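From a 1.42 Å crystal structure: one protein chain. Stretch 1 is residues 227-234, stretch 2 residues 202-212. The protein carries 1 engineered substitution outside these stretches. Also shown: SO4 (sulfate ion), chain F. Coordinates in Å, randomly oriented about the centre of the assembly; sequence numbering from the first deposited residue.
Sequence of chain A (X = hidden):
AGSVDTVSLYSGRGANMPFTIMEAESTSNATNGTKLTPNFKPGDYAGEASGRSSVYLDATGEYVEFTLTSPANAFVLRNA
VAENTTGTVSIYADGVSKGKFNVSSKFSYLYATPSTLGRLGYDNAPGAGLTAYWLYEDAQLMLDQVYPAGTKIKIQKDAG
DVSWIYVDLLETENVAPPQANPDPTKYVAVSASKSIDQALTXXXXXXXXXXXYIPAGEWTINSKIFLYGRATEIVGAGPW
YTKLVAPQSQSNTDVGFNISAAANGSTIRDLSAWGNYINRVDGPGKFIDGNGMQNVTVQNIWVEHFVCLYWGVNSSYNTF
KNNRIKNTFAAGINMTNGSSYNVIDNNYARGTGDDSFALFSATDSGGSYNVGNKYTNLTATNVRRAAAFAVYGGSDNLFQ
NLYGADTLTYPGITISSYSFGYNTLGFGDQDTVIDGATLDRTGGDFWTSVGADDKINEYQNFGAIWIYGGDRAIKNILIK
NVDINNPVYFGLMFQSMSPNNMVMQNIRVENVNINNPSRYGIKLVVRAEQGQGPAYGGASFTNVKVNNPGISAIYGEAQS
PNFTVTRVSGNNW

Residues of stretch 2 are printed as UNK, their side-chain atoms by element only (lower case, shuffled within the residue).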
ATOM      1  N   LEU A 227     -13.893 -18.893 -12.332  1.00 12.35           N
ATOM      2  CA  LEU A 227     -14.509 -19.724 -11.310  1.00 10.39           C
ATOM      3  C   LEU A 227     -16.010 -19.592 -11.488  1.00 12.75           C
ATOM      4  O   LEU A 227     -16.546 -18.477 -11.479  1.00 13.86           O
ATOM      5  CB  LEU A 227     -14.093 -19.286  -9.902  1.00 11.85           C
ATOM      6  CG  LEU A 227     -12.586 -19.225  -9.631  1.00 15.50           C
ATOM      7  CD1 LEU A 227     -12.327 -19.059  -8.122  1.00 15.22           C
ATOM      8  CD2 LEU A 227     -11.895 -20.459 -10.165  1.00 17.47           C
ATOM      9  N   TYR A 228     -16.671 -20.722 -11.697  1.00 12.76           N
ATOM     10  CA  TYR A 228     -18.108 -20.761 -11.937  1.00 13.17           C
ATOM     11  C   TYR A 228     -18.603 -22.139 -11.513  1.00 13.82           C
ATOM     12  O   TYR A 228     -17.849 -22.934 -10.941  1.00 12.12           O
ATOM     13  CB  TYR A 228     -18.443 -20.385 -13.391  1.00 13.10           C
ATOM     14  CG  TYR A 228     -17.821 -21.286 -14.442  1.00 13.39           C
ATOM     15  CD1 TYR A 228     -16.483 -21.157 -14.795  1.00 11.37           C
ATOM     16  CD2 TYR A 228     -18.578 -22.255 -15.091  1.00 14.63           C
ATOM     17  CE1 TYR A 228     -15.909 -21.982 -15.759  1.00 13.00           C
ATOM     18  CE2 TYR A 228     -18.019 -23.075 -16.063  1.00 13.95           C
ATOM     19  CZ  TYR A 228     -16.688 -22.934 -16.392  1.00 13.39           C
ATOM     20  OH  TYR A 228     -16.121 -23.738 -17.350  1.00 16.57           O
ATOM     21  N   GLY A 229     -19.875 -22.422 -11.785  1.00 12.68           N
ATOM     22  CA  GLY A 229     -20.471 -23.670 -11.344  1.00 13.72           C
ATOM     23  C   GLY A 229     -20.996 -23.563  -9.927  1.00 15.12           C
ATOM     24  O   GLY A 229     -22.209 -23.579  -9.701  1.00 14.79           O
ATOM     25  N   ARG A 230     -20.085 -23.443  -8.962  1.00 13.88           N
ATOM     26  CA  ARG A 230     -20.448 -23.336  -7.556  1.00 14.15           C
ATOM     27  C   ARG A 230     -19.262 -22.764  -6.793  1.00 14.54           C
ATOM     28  O   ARG A 230     -18.171 -22.588  -7.348  1.00 13.14           O
ATOM     29  CB  ARG A 230     -20.851 -24.703  -6.982  1.00 13.69           C
ATOM     30  CG  ARG A 230     -19.733 -25.722  -6.954  1.00 13.67           C
ATOM     31  CD  ARG A 230     -20.288 -27.097  -6.561  1.00 14.06           C
ATOM     32  NE  ARG A 230     -19.240 -28.088  -6.320  1.00 14.50           N
ATOM     33  CZ  ARG A 230     -18.693 -28.839  -7.266  1.00 14.34           C
ATOM     34  NH1 ARG A 230     -19.081 -28.711  -8.531  1.00 15.58           N
ATOM     35  NH2 ARG A 230     -17.759 -29.725  -6.948  1.00 14.42           N
ATOM     36  N   ALA A 231     -19.492 -22.473  -5.512  1.00 12.22           N
ATOM     37  CA  ALA A 231     -18.422 -21.991  -4.648  1.00 13.05           C
ATOM     38  C   ALA A 231     -17.246 -22.957  -4.707  1.00 12.61           C
ATOM     39  O   ALA A 231     -17.421 -24.176  -4.624  1.00 14.53           O
ATOM     40  CB  ALA A 231     -18.928 -21.869  -3.209  1.00 13.86           C
ATOM     41  N   THR A 232     -16.046 -22.401  -4.859  1.00 11.40           N
ATOM     42  CA  THR A 232     -14.831 -23.160  -5.131  1.00 10.96           C
ATOM     43  C   THR A 232     -13.778 -22.781  -4.102  1.00 12.26           C
ATOM     44  O   THR A 232     -13.619 -21.602  -3.777  1.00 12.01           O
ATOM     45  CB  THR A 232     -14.297 -22.754  -6.510  1.00 11.64           C
ATOM     46  OG1 THR A 232     -15.318 -22.951  -7.500  1.00 12.99           O
ATOM     47  CG2 THR A 232     -13.054 -23.544  -6.895  1.00 14.14           C
ATOM     48  N   GLU A 233     -13.056 -23.770  -3.588  1.00 10.48           N
ATOM     49  CA  GLU A 233     -11.885 -23.519  -2.755  1.00 11.63           C
ATOM     50  C   GLU A 233     -10.636 -23.718  -3.602  1.00 14.82           C
ATOM     51  O   GLU A 233     -10.501 -24.735  -4.290  1.00 13.84           O
ATOM     52  CB  GLU A 233     -11.858 -24.483  -1.572  1.00 12.40           C
ATOM     53  CG  GLU A 233     -13.008 -24.303  -0.608  1.00 14.44           C
ATOM     54  CD  GLU A 233     -12.940 -25.271   0.545  1.00 21.59           C
ATOM     55  OE1 GLU A 233     -11.822 -25.542   1.030  1.00 15.07           O
ATOM     56  OE2 GLU A 233     -14.009 -25.768   0.962  1.00 23.51           O
ATOM     57  N   ILE A 234      -9.731 -22.742  -3.567  1.00 11.50           N
ATOM     58  CA  ILE A 234      -8.419 -22.850  -4.190  1.00 11.49           C
ATOM     59  C   ILE A 234      -7.403 -22.715  -3.068  1.00 11.52           C
ATOM     60  O   ILE A 234      -7.340 -21.669  -2.412  1.00 11.68           O
ATOM     61  CB  ILE A 234      -8.219 -21.784  -5.275  1.00 13.13           C
ATOM     62  CG1 ILE A 234      -9.289 -21.956  -6.357  1.00 16.42           C
ATOM     63  CG2 ILE A 234      -6.815 -21.876  -5.887  1.00 13.11           C
ATOM     64  CD1 ILE A 234      -9.197 -20.975  -7.471  1.00 19.59           C
ATOM     65  N   UNK A 202     -12.269 -30.723 -13.562  1.00 15.71           N
ATOM     66  CA  UNK A 202     -12.539 -31.940 -12.805  1.00 14.59           C
ATOM     67  C   UNK A 202     -13.336 -31.631 -11.542  1.00 15.06           C
ATOM     68  O   UNK A 202     -14.249 -32.376 -11.170  1.00 16.64           O
ATOM     69  c   UNK A 202     -11.214 -32.626 -12.467  1.00 17.09           C
ATOM     70  c   UNK A 202     -10.018 -34.625 -11.522  1.00 24.52           C
ATOM     71  o   UNK A 202      -9.949 -35.401 -10.540  1.00 22.45           O
ATOM     72  o   UNK A 202      -9.044 -34.349 -12.266  1.00 17.99           O
ATOM     73  c   UNK A 202     -11.358 -33.974 -11.808  1.00 24.63           C
ATOM     74  N   UNK A 203     -13.008 -30.525 -10.868  1.00 13.45           N
ATOM     75  CA  UNK A 203     -13.777 -30.127  -9.695  1.00 13.46           C
ATOM     76  C   UNK A 203     -15.230 -29.827 -10.056  1.00 16.72           C
ATOM     77  O   UNK A 203     -16.155 -30.289  -9.379  1.00 15.40           O
ATOM     78  c   UNK A 203     -13.112 -28.923  -9.010  1.00 13.82           C
ATOM     79  c   UNK A 203     -14.521 -28.317  -7.010  1.00 10.85           C
ATOM     80  c   UNK A 203     -14.085 -28.024  -8.297  1.00 12.17           C
ATOM     81  c   UNK A 203     -15.432 -27.499  -6.354  1.00 13.65           C
ATOM     82  c   UNK A 203     -15.924 -26.368  -6.999  1.00 12.50           C
ATOM     83  c   UNK A 203     -15.507 -26.071  -8.276  1.00 13.66           C
ATOM     84  c   UNK A 203     -14.594 -26.890  -8.923  1.00 14.96           C
ATOM     85  N   UNK A 204     -15.453 -29.043 -11.114  1.00 14.73           N
ATOM     86  CA  UNK A 204     -16.818 -28.642 -11.446  1.00 15.57           C
ATOM     87  C   UNK A 204     -17.685 -29.853 -11.755  1.00 17.97           C
ATOM     88  O   UNK A 204     -18.860 -29.900 -11.369  1.00 17.94           O
ATOM     89  c   UNK A 204     -16.387 -26.227 -12.276  1.00 16.97           C
ATOM     90  n   UNK A 204     -14.250 -25.160 -14.768  1.00 18.24           N
ATOM     91  c   UNK A 204     -16.723 -25.257 -13.415  1.00 14.83           C
ATOM     92  n   UNK A 204     -16.438 -25.880 -14.701  1.00 19.13           N
ATOM     93  c   UNK A 204     -16.829 -27.654 -12.621  1.00 16.89           C
ATOM     94  n   UNK A 204     -15.100 -26.442 -16.480  1.00 23.22           N
ATOM     95  c   UNK A 204     -15.264 -25.829 -15.313  1.00 17.25           C
ATOM     96  N   UNK A 205     -17.111 -30.857 -12.413  1.00 17.39           N
ATOM     97  CA  UNK A 205     -17.875 -32.006 -12.887  1.00 16.34           C
ATOM     98  C   UNK A 205     -18.033 -33.109 -11.851  1.00 22.04           C
ATOM     99  O   UNK A 205     -18.646 -34.138 -12.161  1.00 23.41           O
ATOM    100  o   UNK A 205     -15.934 -33.102 -16.565  1.00 32.88           O
ATOM    101  c   UNK A 205     -17.332 -31.593 -15.329  1.00 18.80           C
ATOM    102  c   UNK A 205     -16.564 -32.044 -16.560  1.00 29.17           C
ATOM    103  c   UNK A 205     -17.238 -32.564 -14.165  1.00 19.75           C
ATOM    104  n   UNK A 205     -16.606 -31.232 -17.607  1.00 26.75           N
ATOM    105  N   UNK A 206     -17.508 -32.930 -10.639  1.00 19.50           N
ATOM    106  CA  UNK A 206     -17.604 -33.940  -9.584  1.00 19.07           C
ATOM    107  C   UNK A 206     -18.055 -33.255  -8.296  1.00 20.80           C
ATOM    108  O   UNK A 206     -17.257 -32.598  -7.618  1.00 17.24           O
ATOM    109  c   UNK A 206     -16.387 -35.837  -8.430  1.00 21.69           C
ATOM    110  c   UNK A 206     -16.284 -34.681  -9.406  1.00 21.27           C
ATOM    111  o   UNK A 206     -17.357 -35.892  -7.648  1.00 24.01           O
ATOM    112  o   UNK A 206     -15.486 -36.694  -8.453  1.00 31.04           O
ATOM    113  N   UNK A 207     -19.332 -33.461  -7.956  1.00 22.06           N
ATOM    114  CA  UNK A 207     -19.984 -32.835  -6.809  1.00 23.73           C
ATOM    115  C   UNK A 207     -19.322 -33.152  -5.477  1.00 18.08           C
ATOM    116  O   UNK A 207     -19.552 -32.429  -4.501  1.00 23.55           O
ATOM    117  o   UNK A 207     -21.595 -35.484  -5.652  1.00 50.55           O
ATOM    118  c   UNK A 207     -21.504 -34.872  -6.712  1.00 45.26           C
ATOM    119  n   UNK A 207     -21.475 -35.490  -7.894  1.00 46.86           N
ATOM    120  c   UNK A 207     -21.427 -33.349  -6.737  1.00 34.71           C
ATOM    121  N   UNK A 208     -18.542 -34.220  -5.395  1.00 18.42           N
ATOM    122  CA  UNK A 208     -17.870 -34.553  -4.151  1.00 20.10           C
ATOM    123  C   UNK A 208     -16.610 -33.729  -3.915  1.00 20.30           C
ATOM    124  O   UNK A 208     -16.037 -33.808  -2.822  1.00 20.66           O
ATOM    125  c   UNK A 208     -17.522 -36.042  -4.121  1.00 21.66           C
ATOM    126  o   UNK A 208     -16.442 -36.303  -5.024  1.00 24.10           O
ATOM    127  c   UNK A 208     -18.742 -36.878  -4.515  1.00 28.28           C
ATOM    128  N   UNK A 209     -16.167 -32.939  -4.894  1.00 15.98           N
ATOM    129  CA  UNK A 209     -14.958 -32.145  -4.725  1.00 14.15           C
ATOM    130  C   UNK A 209     -15.292 -30.799  -4.100  1.00 15.38           C
ATOM    131  O   UNK A 209     -16.323 -30.195  -4.406  1.00 15.31           O
ATOM    132  n   UNK A 209     -12.203 -36.478  -6.061  1.00 18.27           N
ATOM    133  c   UNK A 209     -12.735 -35.364  -6.876  1.00 23.52           C
ATOM    134  c   UNK A 209     -14.239 -31.924  -6.057  1.00 13.38           C
ATOM    135  c   UNK A 209     -12.997 -34.114  -6.046  1.00 23.55           C
ATOM    136  c   UNK A 209     -13.917 -33.196  -6.818  1.00 17.59           C
ATOM    137  N   UNK A 210     -14.408 -30.336  -3.215  1.00 14.37           N
ATOM    138  CA  UNK A 210     -14.524 -29.012  -2.616  1.00 13.11           C
ATOM    139  C   UNK A 210     -13.757 -27.947  -3.381  1.00 13.72           C
ATOM    140  O   UNK A 210     -14.052 -26.755  -3.228  1.00 13.49           O
ATOM    141  n   UNK A 210     -13.562 -29.789   3.321  1.00 32.38           N
ATOM    142  c   UNK A 210     -14.368 -30.369   2.208  1.00 37.58           C
ATOM    143  c   UNK A 210     -13.973 -29.038  -1.188  1.00 17.22           C
ATOM    144  c   UNK A 210     -14.699 -29.324   1.167  1.00 33.84           C
ATOM    145  c   UNK A 210     -14.759 -29.916  -0.230  1.00 20.53           C
ATOM    146  N   UNK A 211     -12.770 -28.343  -4.176  1.00 12.36           N
ATOM    147  CA  UNK A 211     -11.972 -27.362  -4.892  1.00 10.66           C
ATOM    148  C   UNK A 211     -10.730 -27.996  -5.467  1.00 11.64           C
ATOM    149  O   UNK A 211     -10.727 -29.181  -5.833  1.00 11.29           O
ATOM    150  N   UNK A 212      -9.673 -27.188  -5.553  1.00 10.76           N
ATOM    151  CA  UNK A 212      -8.393 -27.637  -6.079  1.00 10.40           C
ATOM    152  C   UNK A 212      -7.290 -27.306  -5.090  1.00 10.85           C
ATOM    153  O   UNK A 212      -7.411 -26.386  -4.273  1.00 11.83           O
ATOM    154  c   UNK A 212      -7.175 -24.956  -8.673  1.00 12.31           C
ATOM    155  c   UNK A 212      -8.066 -27.048  -7.470  1.00 10.68           C
ATOM    156  c   UNK A 212      -7.808 -25.538  -7.392  1.00 11.62           C
ATOM    157  c   UNK A 212      -9.176 -27.375  -8.461  1.00 11.92           C
TER
HETATM  158  S   SO4 F2002     -18.666 -27.997 -17.230  1.00 28.28           S
HETATM  159  O1  SO4 F2002     -19.235 -27.544 -18.497  1.00 40.44           O
HETATM  160  O2  SO4 F2002     -18.851 -26.956 -16.215  1.00 33.63           O
HETATM  161  O3  SO4 F2002     -19.364 -29.207 -16.796  1.00 32.98           O
HETATM  162  O4  SO4 F2002     -17.248 -28.289 -17.415  1.00 27.28           O
HETATM  163  O   HOH W   1     -18.433 -28.154  -3.495  1.00 21.64           O
HETATM  164  O   HOH W   2     -16.471 -25.984  -2.715  1.00 17.82           O
HETATM  165  O   HOH W   3     -13.664 -26.877   3.570  1.00 35.55           O

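Position 202 has three side-chain carbons in a row, the third carrying two oxygens, and reaches nothing on stretch 1: Glu-202, a carboxylate suited to a partly exposed helical site.

Position 203 has one carbon leading to a ring of six carbons, directed toward stretch 1. One ring face lies under the guanidinium of Arg-230 and the opposite face meets CG2 of Thr-232. With no oxygen on the ring, this is Phe-203, whose flat apolar surface serves both an off-centre cation-pi contact (Arg-230 CZ is 4.0 Å from the ring centroid) and a CH-pi contact.

Position 204 has three carbons, a nitrogen, then a carbon bearing two more nitrogens; its third carbon lies over the Tyr-228 ring, 3.8 Å from the centroid. This is Arg-204, and that carbon is CD. Its NE and NH2 donate to sulfate O2 and O4, each at 3.0 Å.

Position 205 has three carbons, the third carrying one oxygen and one nitrogen, and points away: Gln-205, whose amide NE2 can face solvent and donate to sulfate O4 at 3.0 Å.

Position 206 has two carbons, the second with two oxygens: Asp-206. It opens a type I turn, and its OD1 accepts from the backbone N of position 208 at 3.0 Å, steadying the turn.

Position 207 has two carbons, the second carrying one oxygen and one nitrogen; its CA lies over the Arg-230 guanidinium face opposite Phe-203. This is Asn-207, polar and exposed in the turn.

Position 208 has one carbon bearing an oxygen and a carbon: Thr-208. Its small hydroxyl lets OG1, like its own N, donate to Asp-206 OD1, at 2.8 Å.

Position 209 has four carbons in a row ending in nitrogen: Lys-209. Its end leads away to a partner elsewhere in the structure.

Position 210 has the same unbranched pattern, a chain carbon nearing the Glu-233 carboxylate: Lys-210. Its CD lies 3.6 Å from Glu-233 OE2, and the long amine reaches that carboxylate through a water.

Position 211 has no side-chain atoms: Gly-211. An ideal CB would clash with Glu-233 O, which instead sits 3.1 Å from Gly-211 CA.

Position 212 has four carbons forked at the first, one arm two carbons long, meeting the Ile-234 side chain: Ile-212. Its CG1 packs 4.0 Å from Ile-234 CG1, apolar and buried.

The contact has two centres. Arg-230 NH2 donates to Phe-203 O and Lys-209 O, both at 3.0 Å, and NH1 to Arg-204 O at 3.1 Å, tying helical residues to the turn. Beyond, parallel strands pair through Glu-233 N to Lys-210 O (3.2 Å) and Ile-212 N to Glu-233 O (2.9 Å).

Stretch 2 202-212: EFRQDNTKKGI
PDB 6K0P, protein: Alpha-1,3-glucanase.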